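PDB 5JSC: putative acyl-CoA dehydrogenase from Burkholderia xenovorans, which belongs to the acyl-CoA dehydrogenase family of flavoproteins, binds flavin-adenine dinucleotide and assembles as four chains. Local coordinates for residues K175-N180 and E218-I223; A105-A110 and P225-R230. All coordinates share one frame; numbering follows the deposited sequence.

Interaction 1 of 2, residues K175-N180 and E218-I223. With FAD (flavin-adenine dinucleotide), chain M.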
# COMPACT_ATOMS: atom_id res chain seq x y z
N LYS C 175 -13.78 26.73 22.49
CA LYS C 175 -13.88 25.39 21.92
C LYS C 175 -14.12 25.57 20.43
O LYS C 175 -14.68 26.58 20.01
CB LYS C 175 -15.04 24.58 22.53
CG LYS C 175 -14.89 24.28 24.02
CD LYS C 175 -13.63 23.46 24.28
CE LYS C 175 -13.67 22.87 25.68
NZ LYS C 175 -12.41 22.14 26.03
N THR C 176 -13.69 24.61 19.61
CA THR C 176 -13.95 24.78 18.19
C THR C 176 -14.13 23.43 17.51
O THR C 176 -13.95 22.36 18.11
CB THR C 176 -12.85 25.63 17.52
OG1 THR C 176 -13.36 26.13 16.28
CG2 THR C 176 -11.57 24.82 17.27
N TRP C 177 -14.53 23.50 16.23
CA TRP C 177 -14.99 22.34 15.45
C TRP C 177 -16.19 21.68 16.10
O TRP C 177 -16.35 20.46 16.01
CB TRP C 177 -13.89 21.28 15.23
CG TRP C 177 -12.52 21.82 14.90
CD1 TRP C 177 -11.40 21.71 15.67
CD2 TRP C 177 -12.14 22.55 13.73
NE1 TRP C 177 -10.33 22.33 15.05
CE2 TRP C 177 -10.77 22.86 13.86
CE3 TRP C 177 -12.83 22.98 12.59
CZ2 TRP C 177 -10.08 23.59 12.90
CZ3 TRP C 177 -12.14 23.69 11.63
CH2 TRP C 177 -10.78 23.99 11.79
N ILE C 178 -17.04 22.46 16.76
CA ILE C 178 -18.10 21.87 17.58
C ILE C 178 -19.30 21.55 16.70
O ILE C 178 -19.96 22.46 16.18
CB ILE C 178 -18.49 22.79 18.75
CG1 ILE C 178 -17.26 23.05 19.64
CG2 ILE C 178 -19.62 22.15 19.56
CD1 ILE C 178 -16.49 21.79 20.00
N SER C 179 -19.58 20.25 16.53
CA SER C 179 -20.74 19.81 15.77
C SER C 179 -22.03 20.31 16.41
O SER C 179 -22.19 20.27 17.64
CB SER C 179 -20.75 18.29 15.69
OG SER C 179 -19.67 17.83 14.91
N ASN C 180 -22.98 20.74 15.57
CA ASN C 180 -24.21 21.41 15.99
C ASN C 180 -23.93 22.76 16.65
O ASN C 180 -24.85 23.36 17.22
CB ASN C 180 -25.08 20.54 16.91
CG ASN C 180 -25.73 19.38 16.18
OD1 ASN C 180 -25.87 19.41 14.96
ND2 ASN C 180 -26.13 18.36 16.93
N GLU C 218 -17.95 32.02 15.53
CA GLU C 218 -17.72 31.79 14.11
C GLU C 218 -18.48 30.54 13.72
O GLU C 218 -18.48 29.55 14.46
CB GLU C 218 -16.22 31.61 13.84
CG GLU C 218 -15.83 31.28 12.42
CD GLU C 218 -14.36 30.92 12.31
OE1 GLU C 218 -13.64 31.02 13.33
OE2 GLU C 218 -13.92 30.53 11.21
N ARG C 219 -19.15 30.58 12.56
CA ARG C 219 -19.68 29.37 11.96
C ARG C 219 -18.65 28.84 10.98
O ARG C 219 -18.07 29.60 10.20
CB ARG C 219 -21.01 29.64 11.26
CG ARG C 219 -22.14 30.11 12.20
CD ARG C 219 -22.35 29.15 13.36
NE ARG C 219 -22.61 27.79 12.90
CZ ARG C 219 -23.81 27.33 12.57
NH1 ARG C 219 -24.87 28.13 12.65
NH2 ARG C 219 -23.96 26.09 12.15
N ILE C 220 -18.39 27.54 11.06
CA ILE C 220 -17.27 26.92 10.36
C ILE C 220 -17.79 26.15 9.16
O ILE C 220 -18.74 25.37 9.27
CB ILE C 220 -16.48 26.00 11.31
CG1 ILE C 220 -15.90 26.81 12.47
CG2 ILE C 220 -15.37 25.28 10.56
CD1 ILE C 220 -15.32 25.95 13.58
N ASP C 221 -17.16 26.35 8.00
CA ASP C 221 -17.51 25.65 6.77
C ASP C 221 -16.49 24.56 6.50
O ASP C 221 -15.29 24.83 6.47
CB ASP C 221 -17.55 26.61 5.58
CG ASP C 221 -18.58 27.70 5.75
OD1 ASP C 221 -19.68 27.40 6.25
OD2 ASP C 221 -18.27 28.86 5.40
N VAL C 222 -16.96 23.33 6.31
CA VAL C 222 -16.08 22.22 5.97
C VAL C 222 -16.51 21.60 4.64
O VAL C 222 -17.59 21.89 4.11
CB VAL C 222 -16.01 21.15 7.08
CG1 VAL C 222 -15.22 21.70 8.28
CG2 VAL C 222 -17.41 20.69 7.49
N ILE C 223 -15.65 20.73 4.12
CA ILE C 223 -15.76 20.28 2.73
C ILE C 223 -17.08 19.55 2.49
O ILE C 223 -17.66 19.64 1.39
CB ILE C 223 -14.54 19.42 2.35
CG1 ILE C 223 -14.57 19.04 0.87
CG2 ILE C 223 -14.44 18.15 3.22
CD1 ILE C 223 -13.29 18.37 0.39
PA FAD M . -4.19 18.14 15.92
O1A FAD M . -4.45 17.74 17.32
O2A FAD M . -3.31 19.38 15.70
O5B FAD M . -3.57 16.89 15.16
C5B FAD M . -3.11 17.04 13.80
C4B FAD M . -2.75 15.66 13.33
O4B FAD M . -1.64 15.18 14.10
C3B FAD M . -3.81 14.59 13.55
O3B FAD M . -4.86 14.63 12.58
C2B FAD M . -2.98 13.31 13.51
O2B FAD M . -2.78 12.91 12.15
C1B FAD M . -1.65 13.77 14.12
N9A FAD M . -1.40 13.34 15.49
C8A FAD M . -2.17 13.61 16.59
N7A FAD M . -1.66 13.17 17.72
C5A FAD M . -0.47 12.56 17.33
C6A FAD M . 0.54 11.91 18.05
N6A FAD M . 0.52 11.74 19.38
N1A FAD M . 1.60 11.43 17.36
C2A FAD M . 1.62 11.58 16.03
N3A FAD M . 0.72 12.17 15.24
C4A FAD M . -0.31 12.65 15.96
N1 FAD M . -14.48 18.18 18.31
C2 FAD M . -15.33 18.29 19.37
O2 FAD M . -14.93 18.52 20.52
N3 FAD M . -16.68 18.16 19.17
C4 FAD M . -17.29 17.91 17.95
O4 FAD M . -18.52 17.90 17.87
C4X FAD M . -16.39 17.76 16.85
N5 FAD M . -16.90 17.59 15.66
C5X FAD M . -16.04 17.65 14.57
C6 FAD M . -16.58 17.63 13.29
C7 FAD M . -15.78 17.80 12.17
C7M FAD M . -16.42 17.81 10.80
C8 FAD M . -14.39 17.96 12.33
C8M FAD M . -13.49 18.15 11.14
C9 FAD M . -13.85 17.96 13.61
C9A FAD M . -14.66 17.82 14.73
N10 FAD M . -14.14 17.92 16.04
C10 FAD M . -14.99 17.92 17.12
C1' FAD M . -12.71 18.17 16.23
C2' FAD M . -11.85 16.93 16.06
O2' FAD M . -12.04 16.02 17.15
C3' FAD M . -10.37 17.34 16.00
O3' FAD M . -10.22 18.03 14.77
C4' FAD M . -9.40 16.17 16.06
O4' FAD M . -9.39 15.63 17.38
C5' FAD M . -8.00 16.58 15.66
O5' FAD M . -7.59 17.67 16.51
P FAD M . -6.92 18.95 15.77
O1P FAD M . -7.78 19.42 14.65
O2P FAD M . -6.60 19.98 16.81
O3P FAD M . -5.57 18.38 15.16

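Interaction 2 of 2, residues A105-A110 and P225-R230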
# COMPACT_ATOMS: atom_id res chain seq x y z
N ALA C 105 -28.31 13.06 7.61
CA ALA C 105 -29.14 12.28 8.53
C ALA C 105 -28.27 11.51 9.52
O ALA C 105 -28.60 11.42 10.71
CB ALA C 105 -30.04 11.34 7.75
N ASP C 106 -27.17 10.93 9.04
CA ASP C 106 -26.24 10.26 9.95
C ASP C 106 -25.72 11.22 11.01
O ASP C 106 -25.70 10.90 12.20
CB ASP C 106 -25.08 9.66 9.17
CG ASP C 106 -23.96 9.22 10.09
OD1 ASP C 106 -24.18 8.25 10.84
OD2 ASP C 106 -22.87 9.85 10.09
N PHE C 107 -25.28 12.41 10.57
CA PHE C 107 -24.75 13.42 11.48
C PHE C 107 -25.76 13.78 12.56
O PHE C 107 -25.42 13.88 13.75
CB PHE C 107 -24.35 14.65 10.66
CG PHE C 107 -23.70 15.75 11.45
CD1 PHE C 107 -24.47 16.76 12.02
CD2 PHE C 107 -22.32 15.81 11.58
CE1 PHE C 107 -23.88 17.78 12.73
CE2 PHE C 107 -21.72 16.85 12.29
CZ PHE C 107 -22.51 17.83 12.86
N ALA C 108 -27.02 13.97 12.16
CA ALA C 108 -28.05 14.37 13.11
C ALA C 108 -28.24 13.30 14.19
O ALA C 108 -28.30 13.61 15.38
CB ALA C 108 -29.36 14.62 12.37
N LEU C 109 -28.36 12.03 13.78
CA LEU C 109 -28.54 10.99 14.79
C LEU C 109 -27.29 10.84 15.64
O LEU C 109 -27.37 10.71 16.87
CB LEU C 109 -28.90 9.67 14.12
CG LEU C 109 -29.21 8.54 15.13
CD1 LEU C 109 -30.47 7.74 14.76
CD2 LEU C 109 -28.03 7.59 15.26
N ALA C 110 -26.11 10.87 15.01
CA ALA C 110 -24.86 10.68 15.73
C ALA C 110 -24.72 11.68 16.86
O ALA C 110 -24.30 11.32 17.97
CB ALA C 110 -23.69 10.82 14.75
N PRO C 225 -20.52 20.02 4.17
CA PRO C 225 -21.04 20.96 5.17
C PRO C 225 -21.94 20.28 6.20
O PRO C 225 -22.81 19.48 5.86
CB PRO C 225 -21.83 21.97 4.33
CG PRO C 225 -21.28 21.87 2.98
CD PRO C 225 -20.81 20.47 2.79
N HIS C 226 -21.70 20.63 7.46
CA HIS C 226 -22.53 20.27 8.60
C HIS C 226 -22.49 21.44 9.56
O HIS C 226 -21.58 22.27 9.48
CB HIS C 226 -22.01 19.00 9.30
CG HIS C 226 -22.07 17.77 8.44
ND1 HIS C 226 -23.26 17.18 8.06
CD2 HIS C 226 -21.09 17.01 7.90
CE1 HIS C 226 -23.01 16.12 7.32
NE2 HIS C 226 -21.70 15.99 7.21
N PRO C 227 -23.46 21.55 10.46
CA PRO C 227 -23.44 22.67 11.42
C PRO C 227 -22.24 22.55 12.35
O PRO C 227 -22.10 21.57 13.08
CB PRO C 227 -24.76 22.52 12.18
CG PRO C 227 -25.60 21.61 11.35
CD PRO C 227 -24.69 20.75 10.55
N LEU C 228 -21.38 23.57 12.33
CA LEU C 228 -20.14 23.58 13.10
C LEU C 228 -19.87 24.99 13.57
O LEU C 228 -20.14 25.96 12.85
CB LEU C 228 -18.95 23.08 12.27
CG LEU C 228 -18.70 21.60 12.04
CD1 LEU C 228 -17.62 21.44 10.98
CD2 LEU C 228 -18.26 20.95 13.33
N ALA C 229 -19.32 25.13 14.78
CA ALA C 229 -19.00 26.48 15.25
C ALA C 229 -17.78 26.49 16.15
O ALA C 229 -17.38 25.48 16.74
CB ALA C 229 -20.18 27.12 15.99
N ARG C 230 -17.20 27.69 16.26
CA ARG C 230 -16.26 28.02 17.32
C ARG C 230 -17.05 28.71 18.43
O ARG C 230 -17.80 29.65 18.16
CB ARG C 230 -15.15 28.94 16.80
CG ARG C 230 -14.08 29.30 17.83
CD ARG C 230 -12.88 29.93 17.12
NE ARG C 230 -11.88 30.45 18.04
CZ ARG C 230 -10.59 30.64 17.74
NH1 ARG C 230 -10.13 30.34 16.53
NH2 ARG C 230 -9.76 31.12 18.65

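Interaction 1 of 2, residues K175-N180 and E218-I223
Ser179 OG donates a hydrogen bond of 2.9 Å to FAD N5, and the first torsion of the serine (chi1 -67°) turns the hydroxyl toward that atom. The backbone N of Ser179 serves a second acceptor, FAD O4, also at 2.9 Å and with an angle of 156° at the hydrogen. OG reaches N5 near the ring plane while the amide comes to O4 from above it; together they would limit sliding and turning of the isoalloxazine. Two residues earlier, Trp177 CB lies 3.5 Å from FAD N10, the pyrrole side of the indole (CG, CD1) faces C1', and the benzo side runs on to Ile220. The left-handed backbone conformation of Trp177 marks the corner where strand 168-179 bends, and the bend brings Trp177 and Ser179 to the same FAD.

The 218-223 segment supports this corner from behind through Ile220, whose two branches divide the work. CD1, carried on an extended chain (chi2 170°), lies 3.3 Å from Thr176 OG1 and also packs on the backbone N of Trp177. The other branch ends in CG2, 3.8 Å from Trp177 CZ3, and meets the indole obliquely. Thr176 adds its own methyl: CG2 sits 3.4 Å above the indole plane, toward the rim. No hydrogen bond joins the two protein segments; the junction is buried and held by van der Waals packing. Gln363 of the second subunit also packs on Trp177, and Arg287 and Gly359 of that subunit hydrogen-bond to the same FAD. A tryptophan against the flavin, followed two residues later by a hydroxyl that hydrogen-bonds to N5, is a familiar feature of the middle beta domain in acyl-CoA dehydrogenases, here forming one wall of the FAD pocket.

Interaction 2 of 2, residues A105-A110 and P225-R230
Phe107 leaves its helix toward His226, and almost every atom of its side chain meets something. CB starts the contact, 3.8 Å from His226 ND1. CG is anti to the backbone N (chi1 -176°), which sends the ring outward across the imidazole, with Phe107 CG 3.7 Å from His226 ND1. Further out, Phe107 CD2 rests 3.7 Å from His226 CG, over a face of the imidazole. The two rings form an offset stack, with planes only 5° apart and centroids of Phe107 and His226 separated by 4.5 Å. The two side chains run antiparallel, and the outer half of the phenyl ring lies over the His226 methylene: His226 CB sits over the face in a CH-pi contact, 3.8 Å from the Phe107 centroid and 14° off the ring normal. At the rim Phe107 CE1 meets Pro227 CD at 3.8 Å, and Phe107 CZ, at the tip, lies 3.8 Å from the carbonyl O of Pro227.

His226 NE2 hydrogen-bonds to Glu374 OE2, which probably helps set the rotation of the stacked ring. Phe107 also packs on Asn180, and Pro227 on Asp54 and Cys57. The stack thus joins helix 103-122 of the N-terminal helical domain to the lead-in of strand 228-233, with helix 53-66 lying against the proline.

Overall arrangement
The two contacts, with centres about 9 Å apart, both reach one antiparallel sheet, where strand 228-233 pairs with both strand 168-179 and strand 214-219. Probable hydrogen bonds carry the connection: Asn180 N to Pro227 O at 2.8 Å and Arg230 N to Glu218 O at 2.9 Å. Leu228 belongs to both surroundings, since it packs on Ile220 and touches FAD. Phe107 also packs on Ser179, and the side chain of Phe107 comes within about 5 Å of FAD. Interaction 1 therefore contributes to one side of the FAD pocket, while interaction 2 sets helix 103-122 against the neighbouring strand.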